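Local coordinates for protein gamma-D-glutamyl-L-lysine dipeptidyl-peptidase (Bacillus cereus ATCC 10987, PDB 3H41) that probably hydrolyses gamma-D-glutamyl-L-lysine bonds in murein peptides as an NlpC/P60 cysteine peptidase, releasing L-Ala-D-Glu during peptidoglycan degradation, at residues A[46-51]-A[284-289]; A[81-86]-A[90-95]; A[142-147]-A[197-202]; A[149-154]-A[159-164]; A[292-295]-A[299-302]. All coordinates share one frame; numbering follows the deposited sequence. Where two conformers were deposited one is given.

The five contacts illustrate how chemistry follows place in a multidomain fold. Contact 3 is the buried one: aromatic packing between the second SH3-like domain and the NlpC/P60 region. Contacts 1 and 5 lie at the surface: contact 1 sets helix 48-56 against a loop of the NlpC/P60 region, and contact 5 joins an edge strand and a short helix within it. Contact 1 also meets contact 3 through backbone bonds of V289 to G201 and L202. Of the two partly buried ones, contact 2 folds a loop back on a strand of the first SH3-like domain, and contact 4 pairs two strands of the second. Among the five, contact 4 alone has direct hydrogen bonds between its segments.

Contact 1 (A[46-51]-A[284-289]); sequences MTLDEK and RAERSV. With PG4 (tetraethylene glycol), chain J.
L48 carries its CG trans to the backbone N (chi1 178°), sending both methyls across to the turn, while chi1 of E286 (-72°) brings its CG to the leucine and a bend at chi2 (83°) lays the carboxylate along it. CD1 of L48 rests on CB of A285 at 3.7 Å, and CD2 of L48 touches CG of E286 at the same 3.7 Å, these two side chains crossing obliquely. CB of K51 backs CB of A285 more distantly; L52 also touches A285 and E286. The contact thus sets the first turn of helix 48-56 against the type I beta turn R284-R287, in the loop between strands 278-281 and 290-293 of the NlpC/P60 region. The side chain of A285 is about 9 Å from that of substrate-binding D215. The helix start is a capping box: OG1 of T47 accepts from N of E50 (3.1 Å), and OE1 of E50 takes N of T47 on its anti lone pair and OG1 of T47 from above the carboxylate plane. No direct hydrogen bond links the segments; a water accepts from NZ of K51 at 2.9 Å and donates to O of A285 at 2.8 Å. Tetraethylene glycol, probably from the crystallisation liquor, has its O3, the last atom modelled, 2.9 Å from O of selenomethionine M46 and its O1 in a weak bond with OG of S288.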
# COMPACT_ATOMS: atom_id res chain seq x y z
N MSE A 46 13.44 -11.96 8.71
CA MSE A 46 14.51 -10.97 8.70
C MSE A 46 14.86 -10.41 10.07
O MSE A 46 13.99 -10.04 10.89
CB MSE A 46 14.16 -9.81 7.75
CG MSE A 46 14.40 -10.14 6.28
SE MSE A 46 14.04 -8.58 5.22
CE MSE A 46 12.06 -8.61 5.10
N THR A 47 16.16 -10.34 10.33
CA THR A 47 16.66 -9.57 11.44
C THR A 47 16.44 -8.08 11.19
O THR A 47 16.17 -7.64 10.05
CB THR A 47 18.15 -9.76 11.62
OG1 THR A 47 18.82 -9.31 10.42
CG2 THR A 47 18.53 -11.23 11.99
N LEU A 48 16.60 -7.29 12.24
CA LEU A 48 16.59 -5.83 12.09
C LEU A 48 17.59 -5.34 11.04
O LEU A 48 17.23 -4.52 10.17
CB LEU A 48 16.79 -5.10 13.43
CG LEU A 48 16.84 -3.58 13.38
CD1 LEU A 48 15.51 -3.00 12.80
CD2 LEU A 48 17.21 -2.97 14.74
N ASP A 49 18.85 -5.79 11.13
CA ASP A 49 19.87 -5.36 10.17
C ASP A 49 19.43 -5.70 8.74
O ASP A 49 19.66 -4.92 7.82
CB ASP A 49 21.22 -6.05 10.43
CG ASP A 49 21.98 -5.48 11.62
OD1 ASP A 49 21.82 -4.28 11.94
OD2 ASP A 49 22.75 -6.25 12.24
N GLU A 50 18.81 -6.87 8.58
CA GLU A 50 18.38 -7.30 7.21
C GLU A 50 17.24 -6.40 6.67
O GLU A 50 17.21 -6.10 5.46
CB GLU A 50 18.02 -8.75 7.18
CG GLU A 50 19.25 -9.64 7.20
CD GLU A 50 18.95 -11.05 7.56
OE1 GLU A 50 18.19 -11.26 8.54
OE2 GLU A 50 19.47 -11.96 6.86
N LYS A 51 16.36 -5.95 7.56
CA LYS A 51 15.32 -5.01 7.17
C LYS A 51 15.91 -3.65 6.82
O LYS A 51 15.51 -3.01 5.82
CB LYS A 51 14.29 -4.87 8.30
CG LYS A 51 13.40 -6.08 8.47
CD LYS A 51 12.38 -5.88 9.58
CE LYS A 51 11.43 -7.10 9.68
NZ LYS A 51 10.63 -7.02 10.96
N ARG A 284 9.34 3.12 11.85
CA ARG A 284 10.70 2.70 11.51
C ARG A 284 10.81 1.19 11.71
O ARG A 284 9.98 0.59 12.40
CB ARG A 284 11.73 3.44 12.39
CG ARG A 284 11.57 3.18 13.90
CD ARG A 284 12.67 3.80 14.77
NE ARG A 284 12.95 5.18 14.38
CZ ARG A 284 14.15 5.75 14.36
NH1 ARG A 284 15.26 5.07 14.69
NH2 ARG A 284 14.25 7.02 13.97
N ALA A 285 11.84 0.58 11.15
CA ALA A 285 11.97 -0.88 11.17
C ALA A 285 12.01 -1.50 12.57
O ALA A 285 11.65 -2.64 12.75
CB ALA A 285 13.19 -1.33 10.38
N GLU A 286 12.47 -0.73 13.55
CA GLU A 286 12.58 -1.23 14.91
C GLU A 286 11.19 -1.41 15.51
O GLU A 286 11.06 -2.02 16.56
CB GLU A 286 13.40 -0.28 15.79
CG GLU A 286 14.89 -0.24 15.50
CD GLU A 286 15.31 0.66 14.35
OE1 GLU A 286 14.46 1.21 13.60
OE2 GLU A 286 16.52 0.78 14.16
N ARG A 287 10.16 -0.85 14.87
CA ARG A 287 8.86 -0.76 15.50
C ARG A 287 7.71 -1.18 14.57
O ARG A 287 7.93 -1.82 13.52
CB ARG A 287 8.70 0.66 16.05
CG ARG A 287 9.82 0.98 17.11
CD ARG A 287 9.31 1.67 18.35
NE ARG A 287 8.79 3.00 18.06
CZ ARG A 287 9.53 4.10 17.85
NH1 ARG A 287 10.86 4.05 17.89
NH2 ARG A 287 8.91 5.26 17.61
N SER A 288 6.49 -0.92 15.04
CA SER A 288 5.27 -1.32 14.37
C SER A 288 4.33 -0.15 14.34
O SER A 288 4.56 0.86 15.02
CB SER A 288 4.59 -2.45 15.13
OG SER A 288 5.45 -3.56 15.21
N VAL A 289 3.24 -0.30 13.59
CA VAL A 289 2.19 0.71 13.60
C VAL A 289 1.81 1.00 15.06
O VAL A 289 1.48 0.09 15.85
CB VAL A 289 0.95 0.30 12.78
CG1 VAL A 289 -0.15 1.34 12.97
CG2 VAL A 289 1.33 0.15 11.29
O1 PG4 J . 8.63 -4.60 15.64
C1 PG4 J . 9.26 -5.59 14.83
C2 PG4 J . 10.67 -5.81 15.35
O2 PG4 J . 11.61 -5.49 14.33
C3 PG4 J . 12.80 -6.26 14.35
C4 PG4 J . 12.54 -7.58 13.67
O3 PG4 J . 13.33 -7.72 12.50
O HOH W 1 9.86 -4.26 11.43

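Contact 2 (A[81-86]-A[90-95])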
# COMPACT_ATOMS: atom_id res chain seq x y z
N LYS A 81 10.74 -3.55 -15.76
CA LYS A 81 10.56 -2.27 -15.15
C LYS A 81 9.14 -1.87 -15.50
O LYS A 81 8.71 -2.08 -16.65
CB LYS A 81 11.58 -1.26 -15.67
CG LYS A 81 11.56 0.03 -14.85
CD LYS A 81 12.52 1.08 -15.39
CE LYS A 81 12.38 2.34 -14.55
NZ LYS A 81 13.23 3.42 -15.08
N VAL A 82 8.41 -1.40 -14.49
CA VAL A 82 6.97 -1.08 -14.59
C VAL A 82 6.69 0.27 -13.97
O VAL A 82 7.49 0.78 -13.18
CB VAL A 82 6.06 -2.20 -13.98
CG1 VAL A 82 6.43 -3.56 -14.53
CG2 VAL A 82 6.14 -2.26 -12.44
N LEU A 83 5.61 0.90 -14.42
CA LEU A 83 5.06 2.07 -13.77
C LEU A 83 3.72 1.68 -13.14
O LEU A 83 2.78 1.27 -13.84
CB LEU A 83 4.86 3.23 -14.77
CG LEU A 83 6.08 3.54 -15.63
CD1 LEU A 83 5.75 4.68 -16.64
CD2 LEU A 83 7.29 3.90 -14.75
N VAL A 84 3.62 1.83 -11.82
CA VAL A 84 2.44 1.45 -11.08
C VAL A 84 1.40 2.54 -11.12
O VAL A 84 1.59 3.65 -10.61
CB VAL A 84 2.76 1.09 -9.59
CG1 VAL A 84 1.44 0.66 -8.85
CG2 VAL A 84 3.88 -0.02 -9.49
N HIS A 85 0.28 2.24 -11.74
CA HIS A 85 -0.77 3.23 -11.87
C HIS A 85 -1.39 3.41 -10.48
O HIS A 85 -1.54 2.44 -9.71
CB HIS A 85 -1.88 2.74 -12.82
CG HIS A 85 -1.44 2.50 -14.24
ND1 HIS A 85 -2.34 2.34 -15.28
CD2 HIS A 85 -0.21 2.42 -14.80
CE1 HIS A 85 -1.67 2.16 -16.41
NE2 HIS A 85 -0.38 2.18 -16.14
N GLY A 86 -1.73 4.65 -10.17
CA GLY A 86 -2.44 4.95 -8.94
C GLY A 86 -1.56 5.24 -7.76
O GLY A 86 -2.05 5.41 -6.65
N PRO A 90 6.23 12.64 -8.51
CA PRO A 90 6.80 13.59 -9.49
C PRO A 90 7.84 12.95 -10.41
O PRO A 90 8.22 13.58 -11.40
CB PRO A 90 7.48 14.66 -8.62
CG PRO A 90 7.71 14.01 -7.31
CD PRO A 90 6.56 13.01 -7.13
N ARG A 91 8.32 11.75 -10.09
CA ARG A 91 9.34 11.06 -10.90
C ARG A 91 8.83 10.60 -12.27
O ARG A 91 9.62 10.43 -13.22
CB ARG A 91 9.91 9.86 -10.10
CG ARG A 91 10.51 10.28 -8.76
CD ARG A 91 10.77 9.06 -7.85
NE ARG A 91 11.69 8.13 -8.50
CZ ARG A 91 11.92 6.88 -8.10
NH1 ARG A 91 11.29 6.37 -7.04
NH2 ARG A 91 12.80 6.14 -8.76
N ASN A 92 7.52 10.40 -12.40
CA ASN A 92 6.93 9.85 -13.61
C ASN A 92 5.44 10.11 -13.65
O ASN A 92 4.72 9.79 -12.71
CB ASN A 92 7.18 8.35 -13.74
CG ASN A 92 6.84 7.83 -15.14
OD1 ASN A 92 5.69 7.65 -15.49
ND2 ASN A 92 7.86 7.55 -15.93
N GLU A 93 4.99 10.66 -14.77
CA GLU A 93 3.62 11.10 -14.84
C GLU A 93 2.64 9.94 -15.03
O GLU A 93 1.45 10.12 -14.78
CB GLU A 93 3.49 12.21 -15.91
CG GLU A 93 4.21 13.50 -15.48
CD GLU A 93 4.06 14.66 -16.46
OE1 GLU A 93 3.39 14.49 -17.51
OE2 GLU A 93 4.62 15.75 -16.18
N GLU A 94 3.12 8.75 -15.39
CA GLU A 94 2.22 7.61 -15.62
C GLU A 94 2.06 6.68 -14.41
O GLU A 94 1.05 6.02 -14.26
CB GLU A 94 2.69 6.77 -16.80
CG GLU A 94 1.64 5.76 -17.27
CD GLU A 94 1.93 5.15 -18.64
OE1 GLU A 94 2.98 5.49 -19.26
OE2 GLU A 94 1.11 4.32 -19.09
N GLY A 95 3.08 6.62 -13.57
CA GLY A 95 3.04 5.71 -12.43
C GLY A 95 4.36 5.62 -11.70
O GLY A 95 5.37 6.19 -12.14
O HOH W 2 -1.25 6.61 -12.24
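L83 is the tight centre of this contact: its CD1 presses on OD1 of N92 at 3.2 Å, with the two side chains crossing at about a right angle, and its CB lies 3.9 Å from CA of G95. The same CD1 reaches CB of E94 at 3.7 Å. Lacking a side chain, G95 brings its CA to 3.1 Å from O of V84, close against the strand. The amide of N92 is fixed by its own segment, for OD1 accepts from N of E94 at 2.8 Å and, weakly, from N of G95. On the looser side, H85 and E94 run side by side, their ring and carboxylate planes 37° apart. NE2 of H85 and OE2 of E94 are not bonded to each other, but both bind OG1 of T71 on the neighbouring strand. A water completes this side, accepting from N of G86 (2.9 Å) and donating to O of E94 (3.1 Å). OD1 of N92 accepting from the backbone N two residues on makes an Asx turn, set in the loop between antiparallel strands 79-84 and 96-101 of the first SH3-like domain and leading directly into substrate-binding Y96.

Contact 3 (A[142-147]-A[197-202])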
# COMPACT_ATOMS: atom_id res chain seq x y z
N VAL A 142 -4.93 -11.99 0.86
CA VAL A 142 -4.82 -10.71 0.17
C VAL A 142 -4.82 -9.55 1.18
O VAL A 142 -5.38 -9.66 2.31
CB VAL A 142 -5.94 -10.51 -0.85
CG1 VAL A 142 -5.72 -11.50 -2.03
CG2 VAL A 142 -7.33 -10.71 -0.25
N SER A 143 -4.25 -8.43 0.76
CA SER A 143 -4.16 -7.23 1.58
C SER A 143 -5.41 -6.33 1.57
O SER A 143 -6.07 -6.18 0.57
CB SER A 143 -2.99 -6.38 1.05
OG SER A 143 -2.94 -5.10 1.67
N TYR A 144 -5.67 -5.70 2.71
CA TYR A 144 -6.43 -4.47 2.78
C TYR A 144 -6.12 -3.65 1.53
O TYR A 144 -4.97 -3.52 1.10
CB TYR A 144 -6.00 -3.66 4.03
CG TYR A 144 -6.82 -2.42 4.20
CD1 TYR A 144 -8.12 -2.50 4.67
CD2 TYR A 144 -6.34 -1.17 3.81
CE1 TYR A 144 -8.91 -1.35 4.80
CE2 TYR A 144 -7.14 -0.01 3.92
CZ TYR A 144 -8.44 -0.13 4.42
OH TYR A 144 -9.31 0.96 4.54
N ASN A 145 -7.18 -3.13 0.94
CA ASN A 145 -7.09 -2.17 -0.18
C ASN A 145 -6.93 -2.84 -1.55
O ASN A 145 -6.79 -2.14 -2.55
CB ASN A 145 -5.98 -1.14 0.01
CG ASN A 145 -6.13 0.06 -0.92
OD1 ASN A 145 -7.25 0.58 -1.12
ND2 ASN A 145 -5.01 0.49 -1.52
N THR A 146 -6.93 -4.16 -1.58
CA THR A 146 -7.03 -4.95 -2.83
C THR A 146 -8.43 -4.72 -3.42
O THR A 146 -9.41 -4.72 -2.66
CB THR A 146 -6.80 -6.44 -2.54
OG1 THR A 146 -5.46 -6.64 -1.97
CG2 THR A 146 -6.99 -7.31 -3.82
N ARG A 147 -8.51 -4.47 -4.73
CA ARG A 147 -9.77 -4.29 -5.42
C ARG A 147 -9.89 -5.32 -6.52
O ARG A 147 -9.01 -5.41 -7.36
CB ARG A 147 -9.90 -2.90 -6.04
CG ARG A 147 -9.77 -1.75 -5.07
CD ARG A 147 -8.37 -1.10 -5.15
NE ARG A 147 -8.26 -0.01 -4.18
CZ ARG A 147 -8.83 1.19 -4.33
NH1 ARG A 147 -9.50 1.51 -5.42
NH2 ARG A 147 -8.71 2.09 -3.37
N LYS A 197 -5.98 2.34 12.98
CA LYS A 197 -6.01 1.53 14.21
C LYS A 197 -6.10 0.05 14.00
O LYS A 197 -5.57 -0.71 14.84
CB LYS A 197 -7.10 2.00 15.20
CG LYS A 197 -6.84 3.37 15.82
CD LYS A 197 -8.00 3.81 16.72
CE LYS A 197 -7.73 5.08 17.51
NZ LYS A 197 -8.90 5.48 18.39
N MSE A 198 -6.71 -0.39 12.89
CA MSE A 198 -6.77 -1.82 12.61
C MSE A 198 -5.38 -2.44 12.52
O MSE A 198 -5.23 -3.65 12.75
CB MSE A 198 -7.53 -2.11 11.31
CG MSE A 198 -9.00 -1.61 11.30
SE MSE A 198 -9.90 -2.52 9.79
CE MSE A 198 -8.69 -2.11 8.40
N PHE A 199 -4.38 -1.64 12.16
CA PHE A 199 -3.04 -2.15 11.91
C PHE A 199 -2.08 -2.02 13.08
O PHE A 199 -0.92 -2.32 12.92
CB PHE A 199 -2.43 -1.43 10.70
CG PHE A 199 -3.21 -1.64 9.41
CD1 PHE A 199 -3.01 -2.77 8.66
CD2 PHE A 199 -4.11 -0.72 8.99
CE1 PHE A 199 -3.70 -2.97 7.47
CE2 PHE A 199 -4.85 -0.93 7.80
CZ PHE A 199 -4.62 -2.03 7.04
N LEU A 200 -2.54 -1.53 14.24
CA LEU A 200 -1.68 -1.35 15.40
C LEU A 200 -0.89 -2.65 15.67
O LEU A 200 -1.46 -3.75 15.70
CB LEU A 200 -2.49 -0.86 16.64
CG LEU A 200 -3.00 0.58 16.64
CD1 LEU A 200 -4.10 0.79 17.73
CD2 LEU A 200 -1.83 1.59 16.82
N GLY A 201 0.43 -2.55 15.78
CA GLY A 201 1.28 -3.75 15.98
C GLY A 201 1.84 -4.40 14.74
O GLY A 201 2.60 -5.37 14.84
N LEU A 202 1.48 -3.91 13.56
CA LEU A 202 2.01 -4.45 12.31
C LEU A 202 3.43 -3.94 12.10
O LEU A 202 3.64 -2.72 11.98
CB LEU A 202 1.13 -4.07 11.11
CG LEU A 202 1.60 -4.52 9.71
CD1 LEU A 202 1.60 -6.07 9.44
CD2 LEU A 202 0.74 -3.76 8.61
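Y144 and F199 face each other from a single beta turn on one side and two overlapping turns on the other, Y144 from the type II turn S143-T146 and F199 from K197-L200 (type I) and F199-L202 (type II), with their CA atoms 10.0 Å apart. The meeting joins the second SH3-like domain to the NlpC/P60 catalytic region by a T-shaped aromatic pair. The edge of the F199 ring points at the face of the Y144 ring; the planes stand at 81° and the centroids are 5.4 Å apart. CZ of F199 does the touching, 3.6 Å from CG of Y144 and almost as near its CB. Because CG of Y144 is trans to the backbone N (chi1 -176°), the tyrosine ring projects from its turn toward the phenylalanine. Selenomethionine M198 adds a second touch: its chain bends at chi3 (-51°), and CE comes obliquely to CE1 of Y144 at 3.7 Å. These three side chains meet through apolar and aromatic atoms, and no hydrogen bond crosses between the segments. The phenol oxygen of Y144 is nevertheless served, by a hydrogen bond with OG of S226, while F199 makes a further edge-to-face pair with F214. The tyrosine's turn is pinned from within as well. O of S143 accepts from both N and OG1 of T146, the hydroxyl at 2.7 Å lying in the carbonyl plane on a lone pair. N145 is gripped side-on by R147, whose NH2 (3.1 Å) and NE (3.3 Å) both reach OD1 of N145 from the same face of the amide plane.

Contact 4 (A[149-154]-A[159-164]); sequences PLLSED and RVLLPN
R159 O is the pivot of the polar network, accepting from N of L151 at 2.7 Å along a nearly straight bond (167°) and, weakly, from N of S152 at 3.5 Å. The return bond, from N of R159 to O of S152, is 2.8 Å long and equally straight. Farther along the ladder N of L161 donates to O of P149 at 3.1 Å. Two pairs define the register: L150 with V160, a non-hydrogen-bonded antiparallel pair, and S152 with R159, a hydrogen-bonded one, whose side chains occupy the other face of the sheet. Between them L151 is an extra residue, with helix-like backbone angles that let its N and that of S152 point at one carbonyl.

On the S152 face, OG of S152 sits 3.4 Å from CB of R159. The arginine chain is extended from CG to NE, which carries its guanidinium to a water lying at its edge, in plane; that water accepts from NH1 of R159 at 3.1 Å and also bonds OG of S152. The guanidinium has a second partner: its NH2 donates to the backbone O of N132. Apolar packing continues on the side of L151 and L161. L151 folds its CD1 over the opposing strand toward CB of L161 at 4.1 Å, the two leucines meeting at a slant, and P149 lies beside L161, both touching F111 of helix 109-113. L151 and S152 opposite R159 form a classic beta bulge, placed in the hairpin of strands 147-153 and 157-161 within the second SH3-like domain of the protein.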
# COMPACT_ATOMS: atom_id res chain seq x y z
N PRO A 149 -12.88 -7.08 -9.39
CA PRO A 149 -14.25 -6.91 -9.91
C PRO A 149 -15.27 -7.86 -9.25
O PRO A 149 -15.00 -9.05 -9.07
CB PRO A 149 -14.11 -7.26 -11.39
CG PRO A 149 -12.67 -7.07 -11.72
CD PRO A 149 -11.92 -7.37 -10.45
N LEU A 150 -16.44 -7.32 -8.91
CA LEU A 150 -17.49 -8.07 -8.28
C LEU A 150 -18.21 -8.85 -9.37
O LEU A 150 -18.62 -8.26 -10.36
CB LEU A 150 -18.48 -7.15 -7.60
CG LEU A 150 -19.74 -7.74 -6.94
CD1 LEU A 150 -19.39 -8.62 -5.75
CD2 LEU A 150 -20.66 -6.57 -6.54
N LEU A 151 -18.36 -10.16 -9.16
CA LEU A 151 -19.17 -10.97 -10.07
C LEU A 151 -20.58 -11.26 -9.55
O LEU A 151 -21.53 -11.26 -10.32
CB LEU A 151 -18.46 -12.26 -10.39
CG LEU A 151 -17.06 -12.14 -11.02
CD1 LEU A 151 -16.39 -13.50 -11.03
CD2 LEU A 151 -17.12 -11.54 -12.41
N SER A 152 -20.71 -11.52 -8.25
CA SER A 152 -21.99 -11.88 -7.63
C SER A 152 -21.83 -11.84 -6.12
O SER A 152 -20.73 -11.76 -5.60
CB SER A 152 -22.51 -13.25 -8.13
OG SER A 152 -21.69 -14.34 -7.75
N GLU A 153 -22.95 -11.86 -5.43
CA GLU A 153 -23.02 -11.76 -3.97
C GLU A 153 -24.11 -12.71 -3.47
O GLU A 153 -25.21 -12.76 -4.05
CB GLU A 153 -23.42 -10.35 -3.58
CG GLU A 153 -23.56 -10.12 -2.07
CD GLU A 153 -23.99 -8.70 -1.74
OE1 GLU A 153 -24.25 -7.92 -2.66
OE2 GLU A 153 -24.08 -8.36 -0.54
N ASP A 154 -23.82 -13.46 -2.42
CA ASP A 154 -24.88 -14.21 -1.73
C ASP A 154 -24.96 -13.75 -0.28
O ASP A 154 -24.42 -12.69 0.06
CB ASP A 154 -24.68 -15.71 -1.87
CG ASP A 154 -23.40 -16.21 -1.23
OD1 ASP A 154 -22.91 -15.55 -0.29
OD2 ASP A 154 -22.89 -17.26 -1.68
N ARG A 159 -18.41 -12.94 -4.71
CA ARG A 159 -17.58 -13.56 -5.72
C ARG A 159 -16.89 -12.51 -6.56
O ARG A 159 -17.50 -11.49 -6.97
CB ARG A 159 -18.46 -14.49 -6.57
CG ARG A 159 -17.70 -15.40 -7.50
CD ARG A 159 -18.64 -16.54 -7.97
NE ARG A 159 -17.90 -17.72 -8.34
CZ ARG A 159 -18.09 -18.42 -9.46
NH1 ARG A 159 -19.02 -18.05 -10.33
NH2 ARG A 159 -17.34 -19.50 -9.69
N VAL A 160 -15.60 -12.72 -6.82
CA VAL A 160 -14.82 -11.77 -7.58
C VAL A 160 -13.98 -12.45 -8.65
O VAL A 160 -13.72 -13.66 -8.60
CB VAL A 160 -13.86 -10.97 -6.62
CG1 VAL A 160 -14.67 -10.20 -5.59
CG2 VAL A 160 -12.87 -11.96 -5.94
N LEU A 161 -13.49 -11.66 -9.58
CA LEU A 161 -12.60 -12.12 -10.64
C LEU A 161 -11.13 -11.76 -10.32
O LEU A 161 -10.83 -10.61 -10.00
CB LEU A 161 -12.99 -11.46 -11.97
CG LEU A 161 -12.26 -11.99 -13.21
CD1 LEU A 161 -12.66 -13.44 -13.52
CD2 LEU A 161 -12.49 -11.08 -14.41
N LEU A 162 -10.26 -12.75 -10.37
CA LEU A 162 -8.81 -12.58 -10.19
C LEU A 162 -8.12 -12.12 -11.49
O LEU A 162 -8.61 -12.35 -12.59
CB LEU A 162 -8.18 -13.90 -9.73
CG LEU A 162 -8.75 -14.40 -8.43
CD1 LEU A 162 -8.07 -15.70 -8.05
CD2 LEU A 162 -8.61 -13.33 -7.34
N PRO A 163 -6.96 -11.46 -11.36
CA PRO A 163 -6.28 -10.94 -12.56
C PRO A 163 -5.87 -12.03 -13.57
O PRO A 163 -5.66 -11.72 -14.74
CB PRO A 163 -5.04 -10.22 -11.99
CG PRO A 163 -5.09 -10.31 -10.56
CD PRO A 163 -6.36 -10.96 -10.11
N ASN A 164 -5.74 -13.27 -13.12
CA ASN A 164 -5.44 -14.35 -14.03
C ASN A 164 -6.69 -14.93 -14.71
O ASN A 164 -6.57 -15.90 -15.46
CB ASN A 164 -4.63 -15.44 -13.35
CG ASN A 164 -5.43 -16.23 -12.34
OD1 ASN A 164 -6.57 -15.89 -12.02
ND2 ASN A 164 -4.83 -17.30 -11.84
O HOH W 3 -21.05 -15.78 -10.04

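Contact 5 (A[292-295]-A[299-302]); sequences IPLN and YIEE
I292 and Y299 make the aromatic part of this contact, a CH-pi interaction between an edge strand and a short, weakly bonded helix. CD1 of I292 stands over one face of the Y299 ring, 4.2 Å from its centroid and 27° off the ring normal, with CE2 of Y299 as its nearest atom at 3.8 Å. The side chains cross at about a right angle, and the isoleucine presents its terminal methyl to the face. Its chi1 of 62° swings CG1 between the backbone N and the carbonyl carbon, and the extended rest of the chain then delivers the methyl to the tyrosine.

The one purely aliphatic pair is looser. CG of L294 lies 4.3 Å from CD1 of I300. L294 continues inward to I256 and F258 of strand 255-259, whereas I300 remains partly exposed.

Polar atoms take part as neighbours to carbon. OD1 of N295 comes to 3.7 Å from CG1 of I300, and O of L294 to 3.9 Å from CD1 of I300. No hydrogen bond joins the segments; the one between N of E302 and O of Y299, 3.0 Å long, belongs to the helix itself, and OE1 of E302 binds NE2 of H268.

Within the NlpC/P60 fold, the Y299 ring also meets those of H269 and H281, the inferred active-site histidines, and lies edge-to-face with F258. Contact through a methyl and a ring face, without directed bonds, implies that shape rather than hydrogen bonding matches I292 to Y299.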
# COMPACT_ATOMS: atom_id res chain seq x y z
N ILE A 292 1.60 7.59 19.17
CA ILE A 292 2.49 8.33 20.08
C ILE A 292 2.15 9.82 20.12
O ILE A 292 1.45 10.35 19.24
CB ILE A 292 4.02 8.16 19.74
CG1 ILE A 292 4.36 8.71 18.35
CG2 ILE A 292 4.48 6.72 19.88
CD1 ILE A 292 5.87 8.78 18.11
N PRO A 293 2.66 10.53 21.14
CA PRO A 293 2.37 11.95 21.15
C PRO A 293 3.10 12.65 20.05
O PRO A 293 4.23 12.22 19.70
CB PRO A 293 2.94 12.43 22.50
CG PRO A 293 3.04 11.20 23.36
CD PRO A 293 3.21 10.03 22.41
N LEU A 294 2.53 13.75 19.54
CA LEU A 294 3.23 14.61 18.61
C LEU A 294 4.47 15.21 19.28
O LEU A 294 5.53 15.34 18.67
CB LEU A 294 2.30 15.71 18.09
CG LEU A 294 2.88 16.76 17.14
CD1 LEU A 294 3.64 16.17 15.90
CD2 LEU A 294 1.74 17.64 16.72
N ASN A 295 4.33 15.53 20.55
CA ASN A 295 5.41 16.02 21.37
C ASN A 295 6.31 14.89 21.85
O ASN A 295 6.43 14.67 23.04
CB ASN A 295 4.83 16.73 22.58
CG ASN A 295 5.86 17.56 23.31
OD1 ASN A 295 6.84 18.02 22.72
ND2 ASN A 295 5.67 17.72 24.62
N TYR A 299 10.85 13.86 17.18
CA TYR A 299 9.81 14.25 16.26
C TYR A 299 9.53 15.74 16.35
O TYR A 299 9.46 16.44 15.34
CB TYR A 299 8.55 13.44 16.52
CG TYR A 299 8.71 11.99 16.14
CD1 TYR A 299 8.42 11.56 14.87
CD2 TYR A 299 9.14 11.04 17.08
CE1 TYR A 299 8.55 10.24 14.51
CE2 TYR A 299 9.27 9.69 16.72
CZ TYR A 299 8.95 9.32 15.44
OH TYR A 299 9.05 8.03 15.04
N ILE A 300 9.39 16.24 17.55
CA ILE A 300 8.95 17.61 17.70
C ILE A 300 9.95 18.62 17.13
O ILE A 300 9.53 19.61 16.53
CB ILE A 300 8.51 17.86 19.15
CG1 ILE A 300 7.59 19.09 19.23
CG2 ILE A 300 9.72 17.90 20.09
CD1 ILE A 300 6.39 19.07 18.20
N GLU A 301 11.26 18.33 17.22
CA GLU A 301 12.29 19.21 16.69
C GLU A 301 12.34 19.22 15.18
O GLU A 301 12.83 20.19 14.57
CB GLU A 301 13.70 18.83 17.22
CG GLU A 301 13.92 19.09 18.71
CD GLU A 301 13.41 17.96 19.63
OE1 GLU A 301 12.85 16.96 19.12
OE2 GLU A 301 13.58 18.07 20.88
N GLU A 302 11.85 18.14 14.56
CA GLU A 302 11.86 17.97 13.11
C GLU A 302 10.51 18.30 12.43
O GLU A 302 10.39 18.16 11.20
CB GLU A 302 12.29 16.55 12.75
CG GLU A 302 13.80 16.27 12.92
CD GLU A 302 14.31 15.10 12.14
OE1 GLU A 302 13.49 14.27 11.67
OE2 GLU A 302 15.55 15.01 11.97